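Local coordinates for uncharacterized protein (Bacteroides eggerthii, PDB 4FTD), which is of unknown function but joins an immunoglobulin-like domain to a six-bladed beta-propeller and may take part in carbohydrate metabolism, at residues A[14-26]-A[90-103]. Residues are numbered along the deposited sequence; the frame is centred on the assembly and turned at random.
Sequences DTELLSIKILNAG and LRIINHNRYKDYLM
Tyr-101 and Leu-17 meet twice: the backbone N of Leu-17 donates to Tyr-101 OH (3.1 Å, N-H...O 165°, nearly straight), and Leu-17 CB lies over one face of the ring, 4.2 Å from its centroid, a CH-pi contact. Beside this pair, Lys-99 NZ gives a hydrogen bond to Thr-15 O at 3.0 Å, arriving from above the carbonyl plane; a bend at chi3 (-78°) turns the otherwise extended lysine chain onto that oxygen. Ile-92 CD1 presses on the same backbone, 3.2 Å from Glu-16 C. Further along, Ile-20 CD1 meets Leu-90 CD1 tip to tip at a tight 3.3 Å, and it lies 3.9 Å from SE of Met-103, a selenomethionine. In the second shell, Glu-39 accepts a hydrogen bond from Tyr-101 OH and pairs with Lys-99 NZ, which fixes both polar ends. A phenylalanine in place of Tyr-101 would probably keep the ring under Leu-17 but leave the Leu-17 N-H and Glu-39 without their hydroxyl partner. Strand 17-22 runs at 133° to strand 90-93, their axes 10.1 Å apart, so side chains rather than backbone pairing join it to the 90-103 hairpin, as in the packed core of an immunoglobulin-like beta-sandwich.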
loop_
_atom_site.group_PDB
_atom_site.type_symbol
_atom_site.label_atom_id
_atom_site.label_comp_id
_atom_site.label_asym_id
_atom_site.label_seq_id
_atom_site.Cartn_x
_atom_site.Cartn_y
_atom_site.Cartn_z
ATOM N N ASP A 14 -56.362 -13.306 10.243
ATOM C CA ASP A 14 -55.374 -12.508 9.460
ATOM C C ASP A 14 -54.194 -13.416 9.125
ATOM O O ASP A 14 -53.889 -13.647 7.947
ATOM C CB ASP A 14 -54.900 -11.289 10.264
ATOM N N THR A 15 -53.569 -13.924 10.190
ATOM C CA THR A 15 -52.423 -14.861 10.191
ATOM C C THR A 15 -51.059 -14.326 9.711
ATOM O O THR A 15 -50.562 -14.700 8.643
ATOM C CB THR A 15 -52.748 -16.236 9.545
ATOM O OG1 THR A 15 -51.763 -17.193 9.961
ATOM C CG2 THR A 15 -52.831 -16.188 8.013
ATOM N N GLU A 16 -50.455 -13.467 10.535
ATOM C CA GLU A 16 -49.117 -12.942 10.267
ATOM C C GLU A 16 -48.252 -12.686 11.503
ATOM O O GLU A 16 -48.740 -12.671 12.641
ATOM C CB GLU A 16 -49.141 -11.717 9.383
ATOM C CG GLU A 16 -50.043 -10.608 9.812
ATOM C CD GLU A 16 -50.028 -9.548 8.750
ATOM O OE1 GLU A 16 -49.141 -8.675 8.800
ATOM O OE2 GLU A 16 -50.873 -9.626 7.843
ATOM N N LEU A 17 -46.947 -12.587 11.234
ATOM C CA LEU A 17 -45.918 -12.409 12.233
ATOM C C LEU A 17 -45.649 -10.936 12.247
ATOM O O LEU A 17 -45.122 -10.412 11.289
ATOM C CB LEU A 17 -44.651 -13.166 11.831
ATOM C CG LEU A 17 -43.446 -13.126 12.758
ATOM C CD1 LEU A 17 -43.839 -13.743 14.094
ATOM C CD2 LEU A 17 -42.316 -13.880 12.068
ATOM N N LEU A 18 -46.000 -10.284 13.350
ATOM C CA LEU A 18 -45.838 -8.828 13.524
ATOM C C LEU A 18 -44.430 -8.432 14.064
ATOM O O LEU A 18 -43.894 -7.386 13.719
ATOM C CB LEU A 18 -46.974 -8.327 14.429
ATOM C CG LEU A 18 -48.395 -8.715 14.005
ATOM C CD1 LEU A 18 -49.440 -8.363 15.060
ATOM C CD2 LEU A 18 -48.712 -8.041 12.680
ATOM N N SER A 19 -43.821 -9.268 14.912
ATOM C CA SER A 19 -42.439 -9.022 15.376
ATOM C C SER A 19 -41.854 -10.316 15.916
ATOM O O SER A 19 -42.588 -11.218 16.284
ATOM C CB SER A 19 -42.369 -7.926 16.455
ATOM O OG SER A 19 -42.943 -8.362 17.672
ATOM N N ILE A 20 -40.534 -10.403 15.938
ATOM C CA ILE A 20 -39.861 -11.618 16.380
ATOM C C ILE A 20 -38.469 -11.253 16.931
ATOM O O ILE A 20 -37.809 -10.310 16.463
ATOM C CB ILE A 20 -39.806 -12.653 15.213
ATOM C CG1 ILE A 20 -39.395 -14.054 15.736
ATOM C CG2 ILE A 20 -38.975 -12.107 14.046
ATOM C CD1 ILE A 20 -39.587 -15.210 14.776
ATOM N N LYS A 21 -38.083 -11.950 17.980
ATOM C CA LYS A 21 -36.761 -11.842 18.566
ATOM C C LYS A 21 -36.244 -13.193 18.968
ATOM O O LYS A 21 -37.035 -14.091 19.345
ATOM C CB LYS A 21 -36.686 -10.879 19.754
ATOM C CG LYS A 21 -37.962 -10.500 20.456
ATOM C CD LYS A 21 -37.656 -9.667 21.702
ATOM C CE LYS A 21 -38.856 -8.870 22.193
ATOM N NZ LYS A 21 -38.661 -8.270 23.554
ATOM N N ILE A 22 -34.927 -13.328 18.859
ATOM C CA ILE A 22 -34.183 -14.455 19.435
ATOM C C ILE A 22 -33.772 -13.980 20.835
ATOM O O ILE A 22 -33.234 -12.893 20.996
ATOM C CB ILE A 22 -32.959 -14.826 18.590
ATOM C CG1 ILE A 22 -33.386 -15.481 17.269
ATOM C CG2 ILE A 22 -31.995 -15.755 19.356
ATOM C CD1 ILE A 22 -32.288 -15.439 16.234
ATOM N N LEU A 23 -34.075 -14.763 21.857
ATOM C CA LEU A 23 -33.822 -14.336 23.240
ATOM C C LEU A 23 -32.466 -14.802 23.790
ATOM O O LEU A 23 -31.971 -14.255 24.774
ATOM C CB LEU A 23 -34.956 -14.851 24.134
ATOM C CG LEU A 23 -36.388 -14.472 23.783
ATOM C CD1 LEU A 23 -37.301 -15.320 24.700
ATOM C CD2 LEU A 23 -36.637 -12.969 23.982
ATOM N N ASN A 24 -31.817 -15.756 23.125
ATOM C CA ASN A 24 -30.629 -16.401 23.714
ATOM C C ASN A 24 -29.410 -16.530 22.782
ATOM O O ASN A 24 -28.778 -17.579 22.725
ATOM C CB ASN A 24 -31.035 -17.748 24.342
ATOM C CG ASN A 24 -31.506 -18.772 23.323
ATOM O OD1 ASN A 24 -31.899 -18.424 22.213
ATOM N ND2 ASN A 24 -31.530 -20.042 23.726
ATOM N N ALA A 25 -29.072 -15.432 22.105
ATOM C CA ALA A 25 -27.868 -15.347 21.253
ATOM C C ALA A 25 -26.665 -15.086 22.149
ATOM O O ALA A 25 -26.815 -14.875 23.353
ATOM C CB ALA A 25 -28.015 -14.243 20.192
ATOM N N GLY A 26 -25.474 -15.159 21.572
ATOM C CA GLY A 26 -24.223 -14.902 22.259
ATOM C C GLY A 26 -23.653 -16.086 22.979
ATOM O O GLY A 26 -24.363 -17.055 23.238
ATOM N N LEU A 90 -40.384 -20.984 9.635
ATOM C CA LEU A 90 -41.122 -20.591 10.824
ATOM C C LEU A 90 -42.577 -20.566 10.401
ATOM O O LEU A 90 -42.967 -19.751 9.549
ATOM C CB LEU A 90 -40.731 -19.218 11.349
ATOM C CG LEU A 90 -41.493 -18.742 12.594
ATOM C CD1 LEU A 90 -40.571 -18.098 13.584
ATOM C CD2 LEU A 90 -42.594 -17.751 12.229
ATOM N N ARG A 91 -43.371 -21.460 10.989
ATOM C CA ARG A 91 -44.783 -21.594 10.686
ATOM C C ARG A 91 -45.685 -20.969 11.772
ATOM O O ARG A 91 -45.513 -21.236 12.949
ATOM C CB ARG A 91 -45.128 -23.066 10.451
ATOM C CG ARG A 91 -46.615 -23.380 10.253
ATOM C CD ARG A 91 -46.856 -24.796 9.758
ATOM N NE ARG A 91 -46.201 -25.004 8.471
ATOM C CZ ARG A 91 -46.013 -26.175 7.876
ATOM N NH1 ARG A 91 -46.438 -27.309 8.422
ATOM N NH2 ARG A 91 -45.395 -26.205 6.696
ATOM N N ILE A 92 -46.620 -20.119 11.346
ATOM C CA ILE A 92 -47.636 -19.589 12.246
ATOM C C ILE A 92 -48.986 -20.194 11.822
ATOM O O ILE A 92 -49.261 -20.391 10.618
ATOM C CB ILE A 92 -47.549 -18.062 12.378
ATOM C CG1 ILE A 92 -47.983 -17.385 11.109
ATOM C CG2 ILE A 92 -46.101 -17.633 12.754
ATOM C CD1 ILE A 92 -48.272 -15.932 11.356
ATOM N N ILE A 93 -49.796 -20.560 12.807
ATOM C CA ILE A 93 -51.005 -21.341 12.553
ATOM C C ILE A 93 -52.124 -20.792 13.374
ATOM O O ILE A 93 -51.904 -20.300 14.477
ATOM C CB ILE A 93 -50.872 -22.815 13.031
ATOM C CG1 ILE A 93 -49.665 -23.513 12.444
ATOM C CG2 ILE A 93 -52.092 -23.669 12.672
ATOM C CD1 ILE A 93 -49.468 -24.902 13.028
ATOM N N ASN A 94 -53.326 -20.914 12.836
ATOM C CA ASN A 94 -54.530 -20.759 13.630
ATOM C C ASN A 94 -55.655 -21.815 13.330
ATOM O O ASN A 94 -55.401 -22.913 12.779
ATOM C CB ASN A 94 -54.956 -19.310 13.588
ATOM C CG ASN A 94 -55.322 -18.872 12.245
ATOM O OD1 ASN A 94 -56.094 -19.537 11.558
ATOM N ND2 ASN A 94 -54.764 -17.740 11.836
ATOM N N HIS A 95 -56.879 -21.493 13.721
ATOM C CA HIS A 95 -57.993 -22.425 13.642
ATOM C C HIS A 95 -58.078 -23.180 12.307
ATOM O O HIS A 95 -58.549 -24.327 12.241
ATOM C CB HIS A 95 -59.365 -21.793 14.085
ATOM C CG HIS A 95 -59.746 -20.503 13.399
ATOM N ND1 HIS A 95 -59.091 -19.307 13.623
ATOM C CD2 HIS A 95 -60.781 -20.209 12.570
ATOM C CE1 HIS A 95 -59.674 -18.345 12.923
ATOM N NE2 HIS A 95 -60.702 -18.866 12.277
ATOM N N ASN A 96 -57.650 -22.539 11.241
ATOM C CA ASN A 96 -57.659 -23.223 9.972
ATOM C C ASN A 96 -56.750 -22.625 8.888
ATOM O O ASN A 96 -56.939 -22.909 7.713
ATOM C CB ASN A 96 -59.104 -23.317 9.489
ATOM C CG ASN A 96 -59.692 -21.974 9.184
ATOM O OD1 ASN A 96 -59.084 -20.934 9.442
ATOM N ND2 ASN A 96 -60.857 -21.982 8.618
ATOM N N ARG A 97 -55.813 -21.780 9.279
ATOM C CA ARG A 97 -54.918 -21.142 8.312
ATOM C C ARG A 97 -53.553 -21.287 8.844
ATOM O O ARG A 97 -53.380 -21.411 10.044
ATOM C CB ARG A 97 -55.202 -19.644 8.198
ATOM C CG ARG A 97 -56.616 -19.329 7.774
ATOM C CD ARG A 97 -56.843 -17.845 7.561
ATOM N NE ARG A 97 -57.462 -17.696 6.255
ATOM C CZ ARG A 97 -56.807 -17.787 5.099
ATOM N NH1 ARG A 97 -55.486 -17.989 5.063
ATOM N NH2 ARG A 97 -57.481 -17.672 3.960
ATOM N N TYR A 98 -52.577 -21.229 7.971
ATOM C CA TYR A 98 -51.194 -21.246 8.383
ATOM C C TYR A 98 -50.396 -20.431 7.369
ATOM O O TYR A 98 -50.860 -20.233 6.255
ATOM C CB TYR A 98 -50.662 -22.677 8.512
ATOM C CG TYR A 98 -50.406 -23.369 7.208
ATOM C CD1 TYR A 98 -51.430 -24.028 6.524
ATOM C CD2 TYR A 98 -49.138 -23.350 6.636
ATOM C CE1 TYR A 98 -51.201 -24.664 5.299
ATOM C CE2 TYR A 98 -48.902 -23.968 5.404
ATOM C CZ TYR A 98 -49.921 -24.645 4.758
ATOM O OH TYR A 98 -49.661 -25.243 3.534
ATOM N N LYS A 99 -49.208 -20.003 7.767
ATOM C CA LYS A 99 -48.333 -19.213 6.909
ATOM C C LYS A 99 -46.908 -19.564 7.247
ATOM O O LYS A 99 -46.529 -19.601 8.412
ATOM C CB LYS A 99 -48.565 -17.710 7.099
ATOM C CG LYS A 99 -47.747 -16.829 6.145
ATOM C CD LYS A 99 -48.020 -15.339 6.313
ATOM C CE LYS A 99 -49.319 -14.894 5.655
ATOM N NZ LYS A 99 -49.683 -13.513 6.081
ATOM N N ASP A 100 -46.116 -19.827 6.214
ATOM C CA ASP A 100 -44.708 -20.180 6.378
ATOM C C ASP A 100 -43.784 -19.007 6.000
ATOM O O ASP A 100 -43.916 -18.402 4.938
ATOM C CB ASP A 100 -44.364 -21.385 5.519
ATOM C CG ASP A 100 -44.906 -22.718 6.081
ATOM O OD1 ASP A 100 -45.383 -22.771 7.236
ATOM O OD2 ASP A 100 -44.816 -23.740 5.351
ATOM N N TYR A 101 -42.861 -18.690 6.904
ATOM C CA TYR A 101 -41.832 -17.676 6.697
ATOM C C TYR A 101 -40.505 -18.424 6.625
ATOM O O TYR A 101 -40.312 -19.416 7.333
ATOM C CB TYR A 101 -41.807 -16.702 7.900
ATOM C CG TYR A 101 -43.002 -15.774 7.979
ATOM C CD1 TYR A 101 -44.191 -16.176 8.597
ATOM C CD2 TYR A 101 -42.940 -14.482 7.476
ATOM C CE1 TYR A 101 -45.277 -15.323 8.689
ATOM C CE2 TYR A 101 -44.032 -13.633 7.557
ATOM C CZ TYR A 101 -45.195 -14.065 8.173
ATOM O OH TYR A 101 -46.290 -13.239 8.267
ATOM N N LEU A 102 -39.604 -17.956 5.768
ATOM C CA LEU A 102 -38.250 -18.497 5.662
ATOM C C LEU A 102 -37.352 -17.657 6.569
ATOM O O LEU A 102 -37.081 -16.478 6.284
ATOM C CB LEU A 102 -37.744 -18.471 4.212
ATOM C CG LEU A 102 -38.206 -19.664 3.400
ATOM C CD1 LEU A 102 -37.702 -19.559 1.953
ATOM C CD2 LEU A 102 -37.701 -20.931 4.094
HETATM N N MSE A 103 -36.894 -18.272 7.655
HETATM C CA MSE A 103 -36.131 -17.574 8.674
HETATM C C MSE A 103 -34.652 -17.912 8.588
HETATM O O MSE A 103 -34.278 -19.054 8.799
HETATM C CB MSE A 103 -36.683 -17.892 10.061
HETATM C CG MSE A 103 -35.944 -17.157 11.169
HETATM SE SE MSE A 103 -36.845 -17.306 12.896
HETATM C CE MSE A 103 -35.272 -17.818 14.076
HETATM O O HOH W 1 -54.365 -14.911 12.844
#